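Local coordinates for protein transcription Factor E (Sulfolobus solfataricus, PDB 1Q1H) that facilitates archaeal transcription initiation by enhancing TATA-box recognition and the recruitment of RNA polymerase, and engages DNA in the preinitiation complex through its winged helix domain, at residues V63-T68 with Y78-N83. Numbering follows the deposited sequence.
Sequences VSYRKT and YYWKPN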
loop_
_atom_site.group_PDB
_atom_site.type_symbol
_atom_site.label_atom_id
_atom_site.label_comp_id
_atom_site.label_asym_id
_atom_site.label_seq_id
_atom_site.Cartn_x
_atom_site.Cartn_y
_atom_site.Cartn_z
ATOM N N VAL A 63 1.543 1.117 -5.634
ATOM C CA VAL A 63 2.066 1.842 -4.485
ATOM C C VAL A 63 3.493 2.308 -4.786
ATOM O O VAL A 63 4.195 1.712 -5.603
ATOM C CB VAL A 63 2.064 0.925 -3.205
ATOM C CG1 VAL A 63 3.008 1.467 -2.174
ATOM C CG2 VAL A 63 0.654 0.850 -2.586
ATOM N N SER A 64 3.907 3.394 -4.141
ATOM C CA SER A 64 5.265 3.930 -4.287
ATOM C C SER A 64 5.752 4.257 -2.892
ATOM O O SER A 64 4.957 4.619 -2.031
ATOM C CB SER A 64 5.273 5.208 -5.134
ATOM O OG SER A 64 5.262 4.920 -6.524
ATOM N N TYR A 65 7.047 4.129 -2.655
ATOM C CA TYR A 65 7.584 4.448 -1.334
ATOM C C TYR A 65 8.646 5.552 -1.377
ATOM O O TYR A 65 9.078 5.993 -2.441
ATOM C CB TYR A 65 8.170 3.189 -0.668
ATOM C CG TYR A 65 9.437 2.671 -1.314
ATOM C CD1 TYR A 65 10.690 3.056 -0.846
ATOM C CD2 TYR A 65 9.377 1.820 -2.409
ATOM C CE1 TYR A 65 11.857 2.603 -1.456
ATOM C CE2 TYR A 65 10.523 1.361 -3.024
ATOM C CZ TYR A 65 11.762 1.751 -2.547
ATOM O OH TYR A 65 12.898 1.261 -3.158
ATOM N N ARG A 66 9.053 5.988 -0.195
ATOM C CA ARG A 66 10.074 7.010 -0.039
ATOM C C ARG A 66 10.763 6.766 1.300
ATOM O O ARG A 66 10.108 6.750 2.349
ATOM C CB ARG A 66 9.445 8.412 -0.072
ATOM C CG ARG A 66 9.408 9.167 1.261
ATOM C CD ARG A 66 9.106 10.647 1.028
ATOM N NE ARG A 66 8.965 11.431 2.256
ATOM C CZ ARG A 66 8.184 11.085 3.274
ATOM N NH1 ARG A 66 7.489 9.964 3.219
ATOM N NH2 ARG A 66 8.068 11.873 4.333
ATOM N N LYS A 67 12.071 6.534 1.267
ATOM C CA LYS A 67 12.806 6.318 2.503
ATOM C C LYS A 67 13.440 7.627 2.918
ATOM O O LYS A 67 14.241 8.197 2.185
ATOM C CB LYS A 67 13.889 5.253 2.340
ATOM C CG LYS A 67 14.915 5.514 1.248
ATOM C CD LYS A 67 16.218 4.777 1.562
ATOM C CE LYS A 67 15.951 3.426 2.224
ATOM N NZ LYS A 67 17.167 2.613 2.549
ATOM N N THR A 68 13.074 8.102 4.099
ATOM C CA THR A 68 13.602 9.355 4.597
ATOM C C THR A 68 14.234 9.173 5.969
ATOM O O THR A 68 13.560 8.777 6.927
ATOM C CB THR A 68 12.482 10.421 4.649
ATOM O OG1 THR A 68 12.010 10.674 3.317
ATOM C CG2 THR A 68 13.001 11.727 5.243
ATOM N N TYR A 78 10.784 4.060 5.504
ATOM C CA TYR A 78 10.120 3.990 4.215
ATOM C C TYR A 78 8.671 4.359 4.433
ATOM O O TYR A 78 8.062 3.929 5.415
ATOM C CB TYR A 78 10.172 2.578 3.638
ATOM C CG TYR A 78 11.554 2.082 3.321
ATOM C CD1 TYR A 78 12.416 1.689 4.327
ATOM C CD2 TYR A 78 11.989 1.980 2.004
ATOM C CE1 TYR A 78 13.683 1.195 4.028
ATOM C CE2 TYR A 78 13.250 1.490 1.697
ATOM C CZ TYR A 78 14.089 1.098 2.712
ATOM O OH TYR A 78 15.335 0.604 2.421
ATOM N N TYR A 79 8.123 5.169 3.533
ATOM C CA TYR A 79 6.726 5.544 3.634
ATOM C C TYR A 79 6.028 5.143 2.353
ATOM O O TYR A 79 6.548 5.333 1.257
ATOM C CB TYR A 79 6.565 7.037 3.879
ATOM C CG TYR A 79 6.896 7.463 5.286
ATOM C CD1 TYR A 79 8.220 7.634 5.696
ATOM C CD2 TYR A 79 5.885 7.724 6.203
ATOM C CE1 TYR A 79 8.525 8.065 6.985
ATOM C CE2 TYR A 79 6.177 8.154 7.499
ATOM C CZ TYR A 79 7.497 8.324 7.881
ATOM O OH TYR A 79 7.779 8.765 9.154
ATOM N N TRP A 80 4.844 4.572 2.494
ATOM C CA TRP A 80 4.099 4.123 1.337
ATOM C C TRP A 80 2.894 4.988 1.027
ATOM O O TRP A 80 2.309 5.613 1.916
ATOM C CB TRP A 80 3.684 2.668 1.547
ATOM C CG TRP A 80 4.864 1.832 1.856
ATOM C CD1 TRP A 80 5.456 1.663 3.075
ATOM C CD2 TRP A 80 5.679 1.133 0.913
ATOM N NE1 TRP A 80 6.599 0.900 2.946
ATOM C CE2 TRP A 80 6.756 0.563 1.629
ATOM C CE3 TRP A 80 5.606 0.936 -0.466
ATOM C CZ2 TRP A 80 7.742 -0.189 1.013
ATOM C CZ3 TRP A 80 6.584 0.187 -1.079
ATOM C CH2 TRP A 80 7.643 -0.368 -0.340
ATOM N N LYS A 81 2.536 5.019 -0.249
ATOM C CA LYS A 81 1.400 5.792 -0.710
ATOM C C LYS A 81 0.850 5.013 -1.897
ATOM O O LYS A 81 1.580 4.222 -2.503
ATOM C CB LYS A 81 1.873 7.183 -1.155
ATOM C CG LYS A 81 0.844 8.304 -1.027
ATOM C CD LYS A 81 1.454 9.659 -1.388
ATOM C CE LYS A 81 0.404 10.779 -1.437
ATOM N NZ LYS A 81 0.978 12.102 -1.862
ATOM N N PRO A 82 -0.447 5.187 -2.214
ATOM C CA PRO A 82 -1.106 4.513 -3.335
ATOM C C PRO A 82 -0.923 5.332 -4.616
ATOM O O PRO A 82 -1.287 6.506 -4.656
ATOM C CB PRO A 82 -2.568 4.478 -2.907
ATOM C CG PRO A 82 -2.520 4.605 -1.438
ATOM C CD PRO A 82 -1.452 5.623 -1.238
ATOM N N ASN A 83 -0.369 4.726 -5.660
ATOM C CA ASN A 83 -0.161 5.451 -6.910
ATOM C C ASN A 83 -1.442 5.647 -7.724
ATOM O O ASN A 83 -1.406 5.638 -8.959
ATOM C CB ASN A 83 0.886 4.736 -7.771
ATOM C CG ASN A 83 2.228 4.637 -7.080
ATOM O OD1 ASN A 83 2.488 5.359 -6.114
ATOM N ND2 ASN A 83 3.097 3.754 -7.575
#
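Tyr-65 sits between Trp-80 and Tyr-78 on one face of the antiparallel hairpin that forms the wing of the winged helix domain. Its CB lies over the six-membered ring of Trp-80, a CH-pi contact 3.3 Å from the ring centroid. With chi1 at 69°, CG falls between the backbone N and carbonyl carbon, and the tyrosine ring runs beside the indole in the same direction, the planes inclined at 42°. On the other flank, CD1 of Tyr-65 meets the edge of the Tyr-78 ring, in its plane. One face of that ring is covered by CB of Lys-67, 3.9 Å from the centroid. The reverse face of the hairpin carries Arg-66, whose NH1 reaches CB of Tyr-79 and also forms a salt bridge with Glu-33. Backbone hydrogen bonds pair Ser-64 with Lys-81 and Arg-66 with Tyr-79. ND2 of Asn-83 donates to OG of Ser-64 at 2.7 Å, joining the residues after Pro-82 to strand 64-68. Val-63 packs on helix 21-30. Trp-80 and Tyr-65 thus set one face against helix 47-60, while the other mixes Ser-64, Lys-81 and the Tyr-79 ring with Arg-66, whose charge Glu-33 would offset.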